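Local atomic coordinates of MaoC domain protein dehydratase (Chloroflexus aurantiacus, PDB entry 4E3E), a protein that catalyses the reversible dehydration of beta-methylmalyl-CoA to mesaconyl-CoA in the glyoxylate assimilation cycle of Chloroflexus aurantiacus. Residues Leu35-Tyr40 against Gln220-Tyr225; Thr76-Ser81 against Tyr142-Val146; Leu174-Val180 against Ile301-Ile307; Ser293-Met299 against Ala309-Arg313. All coordinates share one frame. Numbering follows the deposited sequence.

From the N terminus, the chain first enters contact 1 at 35-40. That contact closes only at 220-225, so it brings a helix from each half of the protein together. Contact 2 opens and closes within this long loop, joining helix 65-80 to strand 138-149 in the first half. Contact 3 starts inside the loop as well, at 174-180, but ends at 301-307, so it crosses contact 1. It ties the connection between the halves to a hairpin loop of the second. Contact 4 pairs that hairpin's strands, 288-300 and 307-318, and crosses contact 3. Contacts 3 and 4 touch: Ile-301 and Leu-174 both pack on Ala-309. Contacts 2 and 4 both lie on the long antiparallel sheet.

Contact 1: Leu35-Tyr40 against Gln220-Tyr225; sequences LYTSLY and QATRLY
Leu-35 to Tyr-40 and Gln-220 to Leu-224 are helical and run nearly antiparallel, at 153°, with axes 10.7 Å apart. The nearest CA atoms are those of Leu-39 and Ala-221, 6.9 Å apart. Leu-35 (chi1 -96°, between wells) sets CD1 3.8 Å from CD1 of Leu-224 (t, chi2 p). Leu-39 (m, chi2 t) lays CD1 3.9 Å from Ala-221 CB. Tyr-36 is t (chi2 82°), whereas Tyr-40 (chi2 -79°) and Tyr-225 (chi2 -37°) are m, and all three rings reach across. Tyr-40 OH hydrogen-bonds Tyr-225 OH at 2.9 Å and lies 3.2 Å from Ala-221 CB. Tyr-225 OH also meets the edge of the Tyr-36 ring, 3.6 Å from CE1. Gln-220 extends (t, t) past Leu-35 and Leu-39; its NE2 bonds Ser-38 and Gln-220 of the second subunit, and its OE1 Gln-220 of the third. The pair is consistent with a double hotdog fold, each helix following the first strand of its repeat. Tyr-36 and Tyr-225 pack on helix 65-80, while Tyr-40 hydrogen-bonds His-252 of helix 250-265.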
# COMPACT_ATOMS: atom_id res chain seq x y z
N LEU A 35 1.36 -4.50 3.71
CA LEU A 35 1.45 -4.31 2.28
C LEU A 35 1.43 -5.65 1.52
O LEU A 35 0.72 -5.78 0.51
CB LEU A 35 2.72 -3.52 1.91
CG LEU A 35 2.51 -2.02 1.74
CD1 LEU A 35 3.86 -1.36 1.69
CD2 LEU A 35 1.73 -1.71 0.46
N TYR A 36 2.22 -6.60 2.00
CA TYR A 36 2.29 -7.95 1.42
C TYR A 36 0.89 -8.62 1.46
O TYR A 36 0.42 -9.17 0.46
CB TYR A 36 3.34 -8.80 2.16
CG TYR A 36 3.61 -10.13 1.48
CD1 TYR A 36 4.49 -10.21 0.39
CD2 TYR A 36 2.94 -11.30 1.88
CE1 TYR A 36 4.72 -11.42 -0.26
CE2 TYR A 36 3.16 -12.52 1.23
CZ TYR A 36 4.05 -12.57 0.15
OH TYR A 36 4.27 -13.74 -0.52
N THR A 37 0.21 -8.53 2.61
CA THR A 37 -1.19 -8.99 2.69
C THR A 37 -2.08 -8.32 1.62
O THR A 37 -2.89 -8.99 0.97
CB THR A 37 -1.77 -8.76 4.06
OG1 THR A 37 -0.94 -9.45 5.00
CG2 THR A 37 -3.22 -9.27 4.16
N SER A 38 -1.92 -7.01 1.43
CA SER A 38 -2.80 -6.22 0.56
C SER A 38 -2.51 -6.49 -0.91
O SER A 38 -3.31 -6.15 -1.79
CB SER A 38 -2.65 -4.72 0.87
OG SER A 38 -1.43 -4.17 0.35
N LEU A 39 -1.35 -7.06 -1.17
CA LEU A 39 -0.93 -7.30 -2.54
C LEU A 39 -1.24 -8.74 -2.98
O LEU A 39 -1.50 -8.98 -4.16
CB LEU A 39 0.56 -6.96 -2.69
CG LEU A 39 0.92 -5.47 -2.65
CD1 LEU A 39 2.41 -5.36 -2.34
CD2 LEU A 39 0.57 -4.83 -4.00
N TYR A 40 -1.23 -9.68 -2.03
CA TYR A 40 -1.50 -11.08 -2.42
C TYR A 40 -2.73 -11.70 -1.77
O TYR A 40 -3.23 -12.71 -2.26
CB TYR A 40 -0.26 -11.97 -2.22
CG TYR A 40 0.96 -11.42 -2.94
CD1 TYR A 40 1.12 -11.61 -4.32
CD2 TYR A 40 1.92 -10.68 -2.26
CE1 TYR A 40 2.22 -11.10 -4.99
CE2 TYR A 40 3.03 -10.16 -2.93
CZ TYR A 40 3.17 -10.38 -4.29
OH TYR A 40 4.26 -9.86 -4.97
N GLN A 220 4.18 -2.10 -7.35
CA GLN A 220 4.24 -1.82 -5.90
C GLN A 220 4.93 -2.93 -5.08
O GLN A 220 5.67 -2.64 -4.13
CB GLN A 220 2.86 -1.46 -5.33
CG GLN A 220 2.85 -1.20 -3.80
CD GLN A 220 1.55 -0.52 -3.36
OE1 GLN A 220 0.47 -0.93 -3.77
NE2 GLN A 220 1.65 0.52 -2.55
N ALA A 221 4.66 -4.20 -5.43
CA ALA A 221 5.31 -5.32 -4.79
C ALA A 221 6.81 -5.26 -5.09
O ALA A 221 7.64 -5.38 -4.19
CB ALA A 221 4.70 -6.66 -5.23
N THR A 222 7.14 -5.02 -6.36
CA THR A 222 8.55 -4.99 -6.79
C THR A 222 9.36 -3.88 -6.07
O THR A 222 10.53 -4.10 -5.69
CB THR A 222 8.64 -4.89 -8.33
OG1 THR A 222 7.80 -5.90 -8.90
CG2 THR A 222 10.09 -5.09 -8.83
N ARG A 223 8.73 -2.72 -5.85
CA ARG A 223 9.35 -1.62 -5.08
C ARG A 223 9.48 -1.95 -3.60
O ARG A 223 10.46 -1.54 -2.95
CB ARG A 223 8.59 -0.30 -5.26
CG ARG A 223 8.87 0.38 -6.61
CD ARG A 223 7.85 1.47 -6.91
NE ARG A 223 8.34 2.36 -7.95
CZ ARG A 223 7.58 3.03 -8.81
NH1 ARG A 223 6.26 2.93 -8.77
NH2 ARG A 223 8.17 3.81 -9.71
N LEU A 224 8.50 -2.69 -3.08
CA LEU A 224 8.56 -3.11 -1.67
C LEU A 224 9.83 -3.96 -1.47
O LEU A 224 10.49 -3.88 -0.42
CB LEU A 224 7.31 -3.91 -1.28
CG LEU A 224 7.25 -4.43 0.17
CD1 LEU A 224 7.13 -3.27 1.16
CD2 LEU A 224 6.10 -5.41 0.36
N TYR A 225 10.16 -4.74 -2.50
CA TYR A 225 11.33 -5.61 -2.49
C TYR A 225 12.62 -4.85 -2.82
O TYR A 225 13.72 -5.42 -2.74
CB TYR A 225 11.15 -6.80 -3.46
CG TYR A 225 9.82 -7.52 -3.28
CD1 TYR A 225 9.27 -7.71 -1.99
CD2 TYR A 225 9.13 -8.01 -4.38
CE1 TYR A 225 8.04 -8.35 -1.83
CE2 TYR A 225 7.91 -8.67 -4.23
CZ TYR A 225 7.38 -8.82 -2.97
OH TYR A 225 6.18 -9.46 -2.84

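Contact 2: Thr76-Ser81 against Tyr142-Val146; sequences TVPDIS and YIRWV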
# COMPACT_ATOMS: atom_id res chain seq x y z
N THR A 76 19.82 -8.61 -4.47
CA THR A 76 20.84 -9.17 -5.36
C THR A 76 20.67 -8.64 -6.77
O THR A 76 21.61 -8.68 -7.58
CB THR A 76 20.80 -10.73 -5.43
OG1 THR A 76 19.71 -11.17 -6.26
CG2 THR A 76 20.71 -11.33 -4.06
N VAL A 77 19.48 -8.14 -7.07
CA VAL A 77 19.15 -7.72 -8.45
C VAL A 77 20.12 -6.68 -9.08
O VAL A 77 20.59 -6.89 -10.22
CB VAL A 77 17.67 -7.31 -8.60
CG1 VAL A 77 17.40 -6.68 -9.97
CG2 VAL A 77 16.77 -8.53 -8.38
N PRO A 78 20.45 -5.59 -8.35
CA PRO A 78 21.37 -4.59 -8.93
C PRO A 78 22.69 -5.20 -9.43
O PRO A 78 23.18 -4.81 -10.50
CB PRO A 78 21.63 -3.62 -7.76
CG PRO A 78 20.40 -3.74 -6.91
CD PRO A 78 20.08 -5.22 -6.96
N ASP A 79 23.24 -6.16 -8.69
CA ASP A 79 24.56 -6.74 -8.99
C ASP A 79 24.55 -8.02 -9.82
O ASP A 79 25.55 -8.35 -10.47
CB ASP A 79 25.31 -7.00 -7.69
CG ASP A 79 25.42 -5.76 -6.83
OD1 ASP A 79 25.87 -4.73 -7.35
OD2 ASP A 79 25.05 -5.82 -5.65
N ILE A 80 23.44 -8.75 -9.79
CA ILE A 80 23.38 -10.06 -10.44
C ILE A 80 22.55 -10.05 -11.71
O ILE A 80 22.99 -10.56 -12.74
CB ILE A 80 22.87 -11.16 -9.47
CG1 ILE A 80 23.72 -11.20 -8.20
CG2 ILE A 80 22.78 -12.53 -10.15
CD1 ILE A 80 25.21 -11.41 -8.42
N SER A 81 21.35 -9.48 -11.66
CA SER A 81 20.39 -9.67 -12.75
C SER A 81 19.92 -8.39 -13.42
O SER A 81 19.03 -8.43 -14.27
CB SER A 81 19.19 -10.53 -12.30
OG SER A 81 18.59 -10.03 -11.11
N TYR A 142 20.05 -19.84 -1.02
CA TYR A 142 19.58 -20.54 -2.22
C TYR A 142 20.60 -20.36 -3.34
O TYR A 142 21.50 -19.51 -3.25
CB TYR A 142 18.19 -20.06 -2.66
CG TYR A 142 18.16 -18.59 -3.04
CD1 TYR A 142 18.58 -18.17 -4.30
CD2 TYR A 142 17.71 -17.63 -2.13
CE1 TYR A 142 18.58 -16.82 -4.64
CE2 TYR A 142 17.71 -16.28 -2.46
CZ TYR A 142 18.14 -15.88 -3.72
OH TYR A 142 18.15 -14.55 -4.07
N ILE A 143 20.44 -21.16 -4.38
CA ILE A 143 21.21 -21.01 -5.59
C ILE A 143 20.24 -20.59 -6.68
O ILE A 143 19.12 -21.10 -6.74
CB ILE A 143 21.90 -22.34 -5.98
CG1 ILE A 143 23.00 -22.69 -4.97
CG2 ILE A 143 22.45 -22.30 -7.41
CD1 ILE A 143 23.37 -24.15 -4.98
N ARG A 144 20.64 -19.65 -7.51
CA ARG A 144 19.87 -19.36 -8.70
C ARG A 144 20.84 -19.17 -9.84
O ARG A 144 22.03 -18.89 -9.62
CB ARG A 144 18.93 -18.15 -8.50
CG ARG A 144 19.54 -16.75 -8.63
CD ARG A 144 18.43 -15.71 -8.58
NE ARG A 144 18.89 -14.32 -8.42
CZ ARG A 144 18.70 -13.37 -9.33
NH1 ARG A 144 18.08 -13.63 -10.49
NH2 ARG A 144 19.12 -12.13 -9.08
N TRP A 145 20.34 -19.34 -11.06
CA TRP A 145 21.16 -19.07 -12.23
C TRP A 145 20.39 -18.27 -13.21
O TRP A 145 19.17 -18.42 -13.34
CB TRP A 145 21.81 -20.34 -12.82
CG TRP A 145 20.88 -21.47 -13.20
CD1 TRP A 145 20.52 -21.87 -14.48
CD2 TRP A 145 20.20 -22.42 -12.30
NE1 TRP A 145 19.68 -22.96 -14.44
CE2 TRP A 145 19.45 -23.34 -13.17
CE3 TRP A 145 20.14 -22.60 -10.91
CZ2 TRP A 145 18.66 -24.37 -12.66
CZ3 TRP A 145 19.35 -23.64 -10.41
CH2 TRP A 145 18.63 -24.50 -11.26
N VAL A 146 21.10 -17.36 -13.87
CA VAL A 146 20.51 -16.33 -14.73
C VAL A 146 21.27 -16.25 -16.05
O VAL A 146 22.48 -16.45 -16.09
CB VAL A 146 20.53 -14.92 -14.06
CG1 VAL A 146 19.52 -14.85 -12.93
CG2 VAL A 146 21.89 -14.60 -13.48
O HOH W 1 20.12 -14.03 -5.90
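Arg-144 crosses from its strand to the end of helix 65-80, and most of the polar contact is built around its guanidinium. NH2 donates twice, to Thr-76 OG1 at 3.0 Å and to Ser-81 OG at 3.0 Å. Both acceptors lie at the edge of the guanidinium, near its plane. NE of Arg-144 donates to a water, whose oxygen is 2.8 Å away. NH1 is bonded to Asn-87 OD1. All three nitrogens therefore have a partner.

The water donates to Thr-76 OG1 at 2.9 Å and also hydrogen-bonds Tyr-142 OH at 2.7 Å. Thr-76 OG1 accepts from both NH2 and the water, and gives its own hydrogen to the Phe-73 carbonyl.

Apolar groups complete the contact. Ile-80 CG2 lies over one face of the guanidinium, 3.8 Å from Arg-144 NH2, and packs 4.0 Å from Val-146 CG2. The helix is weakly bonded here and kinked near Pro-78, which has no amide hydrogen to give. Ile-80 N still bonds Thr-76 O at 2.9 Å, and Ser-81 N bonds Val-77 O at 3.1 Å.

Helix segment 76-80 and strand segment 142-146 run at 45°, their axes 11.6 Å apart at closest approach. Asn-87 belongs to a substrate site assigned by similarity, so Arg-144 probably borders that site. The contact is consistent with the hotdog fold, in which an antiparallel sheet wraps around a long central helix.

Contact 3: Leu174-Val180 against Ile301-Ile307; sequences LTVPYTV and IPGRTDI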
# COMPACT_ATOMS: atom_id res chain seq x y z
N LEU A 174 15.74 -29.14 6.99
CA LEU A 174 14.62 -28.20 7.19
C LEU A 174 14.58 -27.67 8.61
O LEU A 174 14.72 -28.43 9.55
CB LEU A 174 13.29 -28.87 6.88
CG LEU A 174 13.08 -29.43 5.47
CD1 LEU A 174 11.68 -30.01 5.34
CD2 LEU A 174 13.29 -28.37 4.41
N THR A 175 14.38 -26.37 8.75
CA THR A 175 14.11 -25.75 10.06
C THR A 175 12.62 -25.90 10.37
O THR A 175 11.78 -25.61 9.51
CB THR A 175 14.54 -24.27 10.08
OG1 THR A 175 15.95 -24.19 9.91
CG2 THR A 175 14.16 -23.59 11.38
N VAL A 176 12.30 -26.36 11.57
CA VAL A 176 10.91 -26.53 12.02
C VAL A 176 10.77 -25.71 13.30
O VAL A 176 10.88 -26.25 14.41
CB VAL A 176 10.56 -28.02 12.27
CG1 VAL A 176 9.09 -28.19 12.64
CG2 VAL A 176 10.89 -28.87 11.05
N PRO A 177 10.52 -24.40 13.15
CA PRO A 177 10.71 -23.41 14.23
C PRO A 177 9.54 -23.28 15.19
O PRO A 177 9.62 -22.49 16.12
CB PRO A 177 10.86 -22.10 13.46
CG PRO A 177 10.05 -22.30 12.20
CD PRO A 177 10.03 -23.77 11.90
N TYR A 178 8.47 -24.01 14.94
CA TYR A 178 7.32 -23.97 15.84
C TYR A 178 6.86 -25.37 16.18
O TYR A 178 7.36 -26.35 15.62
CB TYR A 178 6.19 -23.12 15.24
CG TYR A 178 5.88 -23.42 13.80
CD1 TYR A 178 5.04 -24.47 13.45
CD2 TYR A 178 6.41 -22.64 12.76
CE1 TYR A 178 4.74 -24.74 12.12
CE2 TYR A 178 6.12 -22.90 11.43
CZ TYR A 178 5.28 -23.96 11.12
OH TYR A 178 4.97 -24.23 9.79
N THR A 179 5.92 -25.47 17.12
CA THR A 179 5.45 -26.75 17.62
C THR A 179 3.94 -26.76 17.66
O THR A 179 3.32 -25.76 18.02
CB THR A 179 5.95 -26.99 19.05
OG1 THR A 179 7.38 -26.86 19.07
CG2 THR A 179 5.58 -28.38 19.53
N VAL A 180 3.35 -27.90 17.32
CA VAL A 180 1.90 -28.03 17.27
C VAL A 180 1.45 -29.07 18.28
O VAL A 180 2.05 -30.13 18.38
CB VAL A 180 1.43 -28.48 15.88
CG1 VAL A 180 -0.08 -28.65 15.85
CG2 VAL A 180 1.85 -27.47 14.83
N ILE A 301 9.36 -35.76 9.45
CA ILE A 301 10.43 -34.89 9.91
C ILE A 301 11.14 -35.67 11.00
O ILE A 301 10.50 -36.10 11.96
CB ILE A 301 9.90 -33.54 10.47
CG1 ILE A 301 9.14 -32.74 9.39
CG2 ILE A 301 11.04 -32.71 11.05
CD1 ILE A 301 10.03 -32.04 8.40
N PRO A 302 12.47 -35.86 10.84
CA PRO A 302 13.26 -36.59 11.83
C PRO A 302 13.07 -36.00 13.21
O PRO A 302 13.20 -34.78 13.38
CB PRO A 302 14.70 -36.39 11.35
CG PRO A 302 14.59 -36.12 9.89
CD PRO A 302 13.28 -35.42 9.69
N GLY A 303 12.76 -36.85 14.18
CA GLY A 303 12.64 -36.45 15.58
C GLY A 303 11.31 -35.81 15.97
O GLY A 303 11.12 -35.46 17.14
N ARG A 304 10.39 -35.68 15.01
CA ARG A 304 9.11 -34.97 15.22
C ARG A 304 7.91 -35.79 14.74
O ARG A 304 7.97 -36.38 13.66
CB ARG A 304 9.07 -33.62 14.48
CG ARG A 304 10.27 -32.71 14.69
CD ARG A 304 10.20 -32.03 16.04
NE ARG A 304 9.02 -31.17 16.16
CZ ARG A 304 9.03 -29.85 15.96
NH1 ARG A 304 10.17 -29.23 15.63
NH2 ARG A 304 7.91 -29.16 16.11
N THR A 305 6.82 -35.78 15.50
CA THR A 305 5.57 -36.39 15.04
C THR A 305 4.39 -35.41 15.01
O THR A 305 3.29 -35.78 14.59
CB THR A 305 5.19 -37.61 15.89
OG1 THR A 305 5.11 -37.22 17.27
CG2 THR A 305 6.22 -38.75 15.72
N ASP A 306 4.61 -34.16 15.43
CA ASP A 306 3.56 -33.12 15.48
C ASP A 306 3.37 -32.39 14.14
O ASP A 306 2.30 -31.82 13.87
CB ASP A 306 3.86 -32.11 16.60
CG ASP A 306 5.20 -31.37 16.40
OD1 ASP A 306 6.24 -32.04 16.14
OD2 ASP A 306 5.22 -30.13 16.52
N ILE A 307 4.42 -32.40 13.32
CA ILE A 307 4.50 -31.71 12.05
C ILE A 307 5.18 -32.63 11.05
O ILE A 307 6.12 -33.33 11.39
CB ILE A 307 5.31 -30.39 12.17
CG1 ILE A 307 4.58 -29.40 13.07
CG2 ILE A 307 5.50 -29.73 10.80
CD1 ILE A 307 5.37 -28.15 13.40
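Ile-307 fills the middle of this contact. Its CD1 lies 3.8 Å from Val-176 CG1 and 3.7 Å from Tyr-178 CE1, while its CG1 is 3.8 Å from Val-180 CG2. The apolar strip continues through Ile-301. Ile-301 CG2 touches Val-176 CG2 at 3.8 Å, and Ile-301 CD1 meets Leu-174 CD1 at 4.0 Å. The Tyr-178 ring leads inward, and its hydroxyl bonds Ser-270.

Arg-304 marks the change to polar contacts. Val-176 CG1 lies over one face of its guanidinium, 3.3 Å from NH1. NH2 donates to Tyr-178 O at 2.9 Å, and NH1 makes a weak bond to Val-176 O at 3.3 Å. Asp-306 holds the same guanidinium by a salt bridge within the segment: Arg-304 NE to Asp-306 OD1 and Arg-304 NH2 to Asp-306 OD2 are both 2.9 Å. OD2 of Asp-306 also accepts from Val-180 N at 3.0 Å. The pair thus binds backbone groups of 174-180, which form no regular strand.

At the outer edge, Ile-301 to Arg-304 make a type II beta turn, with Arg-304 N bonded to Ile-301 O at 3.1 Å. Gly-303 has the positive phi of its third position. The turn belongs to the loop of a beta hairpin. Contact 3 packs the connection between two hotdog repeats against that loop, in keeping with a double hotdog fold.

Contact 4: Ser293-Met299 against Ala309-Arg313; sequences SEILAKM and ALRVR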
# COMPACT_ATOMS: atom_id res chain seq x y z
N SER A 293 -2.08 -27.56 -7.63
CA SER A 293 -0.94 -28.20 -6.98
C SER A 293 -0.99 -29.72 -7.04
O SER A 293 -2.07 -30.31 -7.11
CB SER A 293 -0.79 -27.74 -5.52
OG SER A 293 -0.59 -26.34 -5.48
N GLU A 294 0.19 -30.33 -7.01
CA GLU A 294 0.29 -31.78 -6.87
C GLU A 294 1.09 -32.08 -5.62
O GLU A 294 2.08 -31.39 -5.34
CB GLU A 294 1.00 -32.37 -8.09
CG GLU A 294 1.24 -33.87 -7.99
CD GLU A 294 1.86 -34.44 -9.24
OE1 GLU A 294 2.06 -33.68 -10.21
OE2 GLU A 294 2.15 -35.65 -9.26
N ILE A 295 0.68 -33.10 -4.85
CA ILE A 295 1.51 -33.58 -3.76
C ILE A 295 2.54 -34.53 -4.38
O ILE A 295 2.20 -35.68 -4.71
CB ILE A 295 0.71 -34.29 -2.64
CG1 ILE A 295 -0.47 -33.42 -2.14
CG2 ILE A 295 1.64 -34.72 -1.50
CD1 ILE A 295 -0.10 -32.04 -1.60
N LEU A 296 3.77 -34.05 -4.56
CA LEU A 296 4.87 -34.86 -5.12
C LEU A 296 5.33 -35.94 -4.16
O LEU A 296 5.68 -37.04 -4.57
CB LEU A 296 6.06 -33.98 -5.49
CG LEU A 296 5.80 -32.93 -6.58
CD1 LEU A 296 7.04 -32.09 -6.81
CD2 LEU A 296 5.31 -33.60 -7.86
N ALA A 297 5.33 -35.61 -2.86
CA ALA A 297 5.88 -36.50 -1.85
C ALA A 297 5.43 -36.08 -0.48
O ALA A 297 5.08 -34.91 -0.25
CB ALA A 297 7.41 -36.49 -1.91
N LYS A 298 5.45 -37.05 0.43
CA LYS A 298 5.15 -36.82 1.83
C LYS A 298 6.30 -37.40 2.64
O LYS A 298 6.69 -38.56 2.42
CB LYS A 298 3.82 -37.49 2.20
CG LYS A 298 3.47 -37.40 3.68
CD LYS A 298 2.23 -38.22 4.05
CE LYS A 298 0.96 -37.69 3.42
NZ LYS A 298 -0.24 -38.48 3.83
N MSE A 299 6.84 -36.63 3.58
CA MSE A 299 8.04 -37.05 4.29
C MSE A 299 7.87 -36.76 5.76
O MSE A 299 7.33 -35.70 6.13
CB MSE A 299 9.28 -36.32 3.71
CG MSE A 299 9.09 -35.92 2.23
SE MSE A 299 10.43 -34.65 1.53
CE MSE A 299 10.81 -35.37 -0.28
N ALA A 309 6.32 -32.94 6.55
CA ALA A 309 6.60 -32.18 5.35
C ALA A 309 5.84 -32.74 4.15
O ALA A 309 5.61 -33.94 4.04
CB ALA A 309 8.09 -32.17 5.05
N LEU A 310 5.46 -31.84 3.25
CA LEU A 310 4.95 -32.24 1.94
C LEU A 310 5.77 -31.53 0.89
O LEU A 310 6.04 -30.32 1.00
CB LEU A 310 3.48 -31.86 1.77
CG LEU A 310 2.42 -32.47 2.69
CD1 LEU A 310 1.09 -31.74 2.52
CD2 LEU A 310 2.25 -33.97 2.46
N ARG A 311 6.19 -32.28 -0.11
CA ARG A 311 6.83 -31.68 -1.26
C ARG A 311 5.71 -31.41 -2.25
O ARG A 311 4.97 -32.32 -2.62
CB ARG A 311 7.90 -32.60 -1.87
CG ARG A 311 8.66 -31.93 -3.03
CD ARG A 311 9.74 -32.84 -3.61
NE ARG A 311 10.53 -32.13 -4.63
CZ ARG A 311 11.68 -32.57 -5.14
NH1 ARG A 311 12.19 -33.74 -4.75
NH2 ARG A 311 12.32 -31.86 -6.05
N VAL A 312 5.58 -30.15 -2.64
CA VAL A 312 4.45 -29.69 -3.45
C VAL A 312 4.97 -29.08 -4.74
O VAL A 312 5.96 -28.34 -4.72
CB VAL A 312 3.61 -28.65 -2.67
CG1 VAL A 312 2.41 -28.15 -3.50
CG2 VAL A 312 3.14 -29.21 -1.32
N ARG A 313 4.30 -29.40 -5.85
CA ARG A 313 4.44 -28.62 -7.07
C ARG A 313 3.19 -27.76 -7.22
O ARG A 313 2.08 -28.29 -7.30
CB ARG A 313 4.59 -29.51 -8.30
CG ARG A 313 4.80 -28.71 -9.59
CD ARG A 313 4.76 -29.56 -10.88
NE ARG A 313 5.60 -30.76 -10.80
CZ ARG A 313 6.94 -30.76 -10.79
NH1 ARG A 313 7.64 -29.63 -10.87
NH2 ARG A 313 7.58 -31.92 -10.68
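A classic beta bulge interrupts this antiparallel pair. Leu-296 and Ala-297 both face Arg-311, and the register shifts by one residue. Leu-296 has helix-like backbone angles (-70°/-36°). Arg-311 O receives two weak bonds, from Leu-296 N at 2.9 Å and from Ala-297 N at 3.3 Å, and Arg-311 N donates to Ala-297 O at 2.9 Å.

Regular pairing holds to both sides. Glu-294 N donates to Arg-313 O at 2.8 Å, and Arg-313 N to Glu-294 O at 3.0 Å. Met-299, a selenomethionine, pairs with Ala-309: N of Met-299 to O of Ala-309 and N of Ala-309 to O of Met-299 are both 3.0 Å. Ile-295 with Val-312 and Lys-298 with Leu-310 are the non-hydrogen-bonded pairs.

One face carries Ile-295, Lys-298, Leu-310 and Val-312. There Ile-295 CG2 meets Leu-310 CD2 at 4.1 Å, and Lys-298 CG lies 3.8 Å from Leu-310 CD2. The other face bears Glu-294, Ala-297, Met-299, Ala-309, Arg-311 and Arg-313. Leu-296 CD1 lies over one face of the Arg-313 guanidinium and 3.9 Å from Arg-313 CB. Arg-311 forms salt bridges with Asp-343 and Asp-167, and Arg-313 forms one with Asp-341.

Strands 288-300 and 307-318 form a hairpin in the sheet. Strand 204-212 borders 288-300, and strand 338-349 borders 307-318.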